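Amine oxidase (Emericella nidulans, PDB 3PGB) probably oxidises primary amines to aldehydes, as copper amine oxidases do, using a copper ion and a topaquinone cofactor formed from one of its own tyrosines. Local coordinates at residues Ser196-Asn208 and Phe290-Pro304. Numbering follows the deposited sequence.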
# COMPACT_ATOMS: atom_id res chain seq x y z
N SER A 196 10.85 -36.85 29.49
CA SER A 196 12.09 -36.13 29.26
C SER A 196 13.22 -36.64 30.15
O SER A 196 14.36 -36.71 29.71
CB SER A 196 11.90 -34.63 29.46
OG SER A 196 13.14 -33.96 29.31
N ALA A 197 12.90 -36.98 31.40
CA ALA A 197 13.88 -37.59 32.31
C ALA A 197 14.34 -38.95 31.80
O ALA A 197 15.45 -39.39 32.10
CB ALA A 197 13.31 -37.71 33.73
N SER A 198 13.48 -39.61 31.03
CA SER A 198 13.82 -40.87 30.35
C SER A 198 14.97 -40.70 29.35
O SER A 198 15.69 -41.66 29.06
CB SER A 198 12.58 -41.41 29.62
OG SER A 198 12.66 -42.81 29.45
N ILE A 199 15.12 -39.49 28.81
CA ILE A 199 16.18 -39.17 27.84
C ILE A 199 17.01 -37.96 28.29
O ILE A 199 17.54 -37.22 27.45
CB ILE A 199 15.58 -38.93 26.43
CG1 ILE A 199 14.68 -37.70 26.39
CG2 ILE A 199 14.79 -40.14 25.98
CD1 ILE A 199 14.41 -37.21 24.99
N ALA A 200 17.14 -37.77 29.60
CA ALA A 200 17.91 -36.65 30.14
C ALA A 200 19.38 -36.74 29.74
O ALA A 200 20.01 -35.72 29.42
CB ALA A 200 17.80 -36.61 31.65
N ASP A 201 19.93 -37.95 29.76
CA ASP A 201 21.30 -38.17 29.31
C ASP A 201 21.46 -37.78 27.84
O ASP A 201 22.51 -37.28 27.44
CB ASP A 201 21.70 -39.64 29.53
CG ASP A 201 20.90 -40.60 28.68
OD1 ASP A 201 19.65 -40.46 28.63
OD2 ASP A 201 21.50 -41.50 28.05
N ILE A 202 20.42 -38.02 27.04
CA ILE A 202 20.44 -37.70 25.62
C ILE A 202 20.33 -36.19 25.37
O ILE A 202 21.05 -35.66 24.53
CB ILE A 202 19.33 -38.43 24.84
CG1 ILE A 202 19.62 -39.93 24.81
CG2 ILE A 202 19.23 -37.89 23.42
CD1 ILE A 202 18.53 -40.76 24.15
N THR A 203 19.46 -35.51 26.11
CA THR A 203 19.31 -34.06 25.96
C THR A 203 20.53 -33.31 26.48
O THR A 203 20.78 -32.18 26.07
CB THR A 203 18.02 -33.50 26.64
OG1 THR A 203 18.12 -33.60 28.07
CG2 THR A 203 16.79 -34.25 26.14
N LEU A 204 21.29 -33.94 27.38
CA LEU A 204 22.56 -33.39 27.87
C LEU A 204 23.64 -33.52 26.81
O LEU A 204 24.45 -32.61 26.62
CB LEU A 204 23.01 -34.11 29.15
CG LEU A 204 22.65 -33.45 30.48
CD1 LEU A 204 22.87 -34.42 31.64
CD2 LEU A 204 23.46 -32.17 30.69
N ASP A 205 23.66 -34.66 26.12
CA ASP A 205 24.66 -34.92 25.09
C ASP A 205 24.41 -34.10 23.82
O ASP A 205 25.34 -33.75 23.09
CB ASP A 205 24.67 -36.41 24.74
CG ASP A 205 25.89 -36.81 23.94
OD1 ASP A 205 27.02 -36.57 24.43
OD2 ASP A 205 25.73 -37.36 22.83
N LEU A 206 23.14 -33.79 23.57
CA LEU A 206 22.73 -33.17 22.33
C LEU A 206 22.92 -31.66 22.42
O LEU A 206 23.44 -31.04 21.49
CB LEU A 206 21.26 -33.52 22.04
CG LEU A 206 20.79 -33.90 20.62
CD1 LEU A 206 21.84 -34.66 19.84
CD2 LEU A 206 19.52 -34.74 20.74
N TRP A 207 22.52 -31.08 23.55
CA TRP A 207 22.50 -29.62 23.73
C TRP A 207 22.96 -29.11 25.11
O TRP A 207 22.69 -27.95 25.44
CB TRP A 207 21.08 -29.10 23.50
CG TRP A 207 20.30 -29.79 22.43
CD1 TRP A 207 20.58 -29.82 21.09
CD2 TRP A 207 19.09 -30.52 22.60
NE1 TRP A 207 19.62 -30.54 20.43
CE2 TRP A 207 18.69 -30.98 21.33
CE3 TRP A 207 18.30 -30.84 23.71
CZ2 TRP A 207 17.53 -31.74 21.14
CZ3 TRP A 207 17.14 -31.59 23.52
CH2 TRP A 207 16.78 -32.04 22.24
N ASN A 208 23.65 -29.94 25.89
CA ASN A 208 24.05 -29.59 27.27
C ASN A 208 22.88 -29.07 28.10
O ASN A 208 23.04 -28.11 28.85
CB ASN A 208 25.22 -28.58 27.28
CG ASN A 208 26.52 -29.15 26.73
OD1 ASN A 208 26.71 -30.37 26.68
ND2 ASN A 208 27.42 -28.27 26.31
N PHE A 290 14.59 -45.38 20.16
CA PHE A 290 15.32 -44.12 20.00
C PHE A 290 16.64 -44.14 20.76
O PHE A 290 17.68 -43.75 20.22
CB PHE A 290 14.48 -42.93 20.46
CG PHE A 290 15.20 -41.61 20.39
CD1 PHE A 290 15.47 -40.89 21.55
CD2 PHE A 290 15.62 -41.10 19.17
CE1 PHE A 290 16.14 -39.68 21.49
CE2 PHE A 290 16.30 -39.89 19.10
CZ PHE A 290 16.55 -39.18 20.26
N ARG A 291 16.59 -44.58 22.01
CA ARG A 291 17.79 -44.64 22.85
C ARG A 291 18.87 -45.53 22.25
O ARG A 291 20.05 -45.16 22.25
CB ARG A 291 17.46 -45.11 24.27
CG ARG A 291 16.60 -44.15 25.08
CD ARG A 291 16.62 -44.47 26.58
NE ARG A 291 17.70 -43.74 27.25
CZ ARG A 291 18.92 -44.21 27.49
NH1 ARG A 291 19.28 -45.45 27.14
NH2 ARG A 291 19.80 -43.44 28.10
N LYS A 292 18.48 -46.70 21.75
CA LYS A 292 19.42 -47.62 21.10
C LYS A 292 20.01 -47.00 19.84
O LYS A 292 21.20 -47.14 19.58
CB LYS A 292 18.74 -48.96 20.76
N ALA A 293 19.18 -46.31 19.07
CA ALA A 293 19.63 -45.65 17.85
C ALA A 293 20.58 -44.50 18.15
O ALA A 293 21.63 -44.39 17.52
CB ALA A 293 18.44 -45.15 17.04
N TYR A 294 20.22 -43.66 19.13
CA TYR A 294 21.03 -42.49 19.48
C TYR A 294 22.48 -42.87 19.78
O TYR A 294 23.41 -42.38 19.14
CB TYR A 294 20.44 -41.76 20.69
CG TYR A 294 21.17 -40.47 21.01
CD1 TYR A 294 22.13 -40.42 22.00
CD2 TYR A 294 20.90 -39.31 20.29
CE1 TYR A 294 22.81 -39.24 22.28
CE2 TYR A 294 21.57 -38.12 20.55
CZ TYR A 294 22.52 -38.09 21.55
OH TYR A 294 23.19 -36.93 21.82
N TRP A 295 22.65 -43.77 20.75
CA TRP A 295 23.99 -44.17 21.22
C TRP A 295 24.71 -45.20 20.32
O TRP A 295 25.82 -45.62 20.64
CB TRP A 295 23.92 -44.71 22.65
CG TRP A 295 23.44 -43.71 23.67
CD1 TRP A 295 22.24 -43.72 24.32
CD2 TRP A 295 24.15 -42.56 24.14
NE1 TRP A 295 22.17 -42.64 25.17
CE2 TRP A 295 23.32 -41.92 25.08
CE3 TRP A 295 25.41 -42.01 23.86
CZ2 TRP A 295 23.71 -40.76 25.75
CZ3 TRP A 295 25.79 -40.85 24.53
CH2 TRP A 295 24.95 -40.24 25.46
N SER A 296 24.09 -45.60 19.21
CA SER A 296 24.78 -46.43 18.21
C SER A 296 25.89 -45.64 17.52
O SER A 296 25.77 -44.42 17.36
CB SER A 296 23.81 -46.94 17.15
OG SER A 296 22.88 -47.84 17.71
N PRO A 297 26.96 -46.33 17.09
CA PRO A 297 27.97 -45.64 16.28
C PRO A 297 27.39 -45.18 14.95
O PRO A 297 26.57 -45.89 14.37
CB PRO A 297 29.06 -46.70 16.08
CG PRO A 297 28.44 -48.00 16.45
CD PRO A 297 27.37 -47.70 17.44
N GLY A 298 27.80 -44.00 14.49
CA GLY A 298 27.35 -43.45 13.21
C GLY A 298 26.10 -42.57 13.28
O GLY A 298 25.69 -41.98 12.27
N PHE A 299 25.50 -42.46 14.47
CA PHE A 299 24.29 -41.68 14.64
C PHE A 299 24.56 -40.19 14.47
O PHE A 299 25.48 -39.64 15.08
CB PHE A 299 23.68 -41.93 16.01
CG PHE A 299 22.35 -41.27 16.22
CD1 PHE A 299 21.18 -41.92 15.86
CD2 PHE A 299 22.27 -40.01 16.77
CE1 PHE A 299 19.94 -41.32 16.06
CE2 PHE A 299 21.05 -39.40 16.96
CZ PHE A 299 19.88 -40.06 16.61
N VAL A 300 23.75 -39.53 13.65
CA VAL A 300 23.93 -38.12 13.33
C VAL A 300 23.32 -37.25 14.42
O VAL A 300 22.11 -37.28 14.65
CB VAL A 300 23.32 -37.78 11.96
CG1 VAL A 300 23.35 -36.28 11.72
CG2 VAL A 300 24.05 -38.52 10.86
N LYS A 301 24.17 -36.47 15.08
CA LYS A 301 23.76 -35.55 16.13
C LYS A 301 23.83 -34.16 15.54
O LYS A 301 24.88 -33.77 15.02
CB LYS A 301 24.68 -35.66 17.34
CG LYS A 301 24.68 -37.04 17.98
CD LYS A 301 25.71 -37.15 19.10
CE LYS A 301 25.70 -38.55 19.72
NZ LYS A 301 26.77 -38.76 20.73
N LEU A 302 22.73 -33.42 15.62
CA LEU A 302 22.65 -32.08 15.02
C LEU A 302 22.67 -30.98 16.08
O LEU A 302 22.18 -31.16 17.20
CB LEU A 302 21.40 -31.97 14.14
CG LEU A 302 21.31 -32.98 12.99
CD1 LEU A 302 19.99 -32.86 12.26
CD2 LEU A 302 22.48 -32.80 12.02
N LYS A 303 23.23 -29.83 15.71
CA LYS A 303 23.53 -28.76 16.66
C LYS A 303 22.30 -27.98 17.13
O LYS A 303 21.33 -27.84 16.39
CB LYS A 303 24.53 -27.77 16.03
CG LYS A 303 25.91 -28.35 15.67
CD LYS A 303 26.68 -27.35 14.78
CE LYS A 303 27.91 -27.96 14.10
NZ LYS A 303 29.13 -27.94 14.97
N PRO A 304 22.33 -27.46 18.37
CA PRO A 304 21.26 -26.62 18.87
C PRO A 304 21.31 -25.20 18.32
O PRO A 304 22.33 -24.75 17.80
CB PRO A 304 21.55 -26.55 20.36
CG PRO A 304 23.01 -26.65 20.45
CD PRO A 304 23.41 -27.60 19.36
O HOH W 1 24.16 -31.53 18.99
O HOH W 2 19.16 -31.03 17.59
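Ile202 lies over the ring of Tyr294 at the buried centre of this contact. Its CG2 is 3.7 Å from the centroid of the Tyr294 ring and only 9° off the ring normal, a CH-pi contact. CG2 reaches the ring by lying anti to the backbone N of Ile202, while CG1 carries CD1 on past it, to 3.7 Å from Phe290 CE1. Leu206 CD1 closes in at the edge of the tyrosine ring, 3.5 Å from Tyr294 CE2.

The more open side is polar. Asp205 OD2 accepts two bonds. Lys301 NZ, at the end of an extended chain, uses the syn lone pair of Asp205 OD2 at 2.7 Å. Tyr294 OH donates to Asp205 OD2 from the anti side at 2.8 Å, its ring nearly perpendicular to the carboxylate. Together they grip OD2 from two sides and probably favour the charged form. One turn earlier, Asp201 OD2 forms a salt bridge with Arg291 NH2 at 2.6 Å. The same NH2 also donates to OD1 of Asp201, and the two flat groups are only 21° apart. Trp295 NE1 adds a weak bond to Asp201 OD2. The exposed indole also lies against Asp205, whose CG is near Trp295 CH2.

Pro304 packs directly, its CB 3.5 Å from Trp207 CD1. Beside it, Leu302 O is linked to Leu206 O and to Trp207 NE1 through separate waters.

Helices 200-207 and 290-294 run at 36° to each other, and residues 295-304 carry the chain on toward the C-terminal end of helix 200-207. This is consistent with an N2/N3-like domain of copper amine oxidases, away from the copper site. Both helices rest on the antiparallel sheet of strands 219-223 to 282-284: Ile199 and Phe290 meet Leu258 of strand 255-263, while Trp207 and Pro304 pack on Leu256 of that strand.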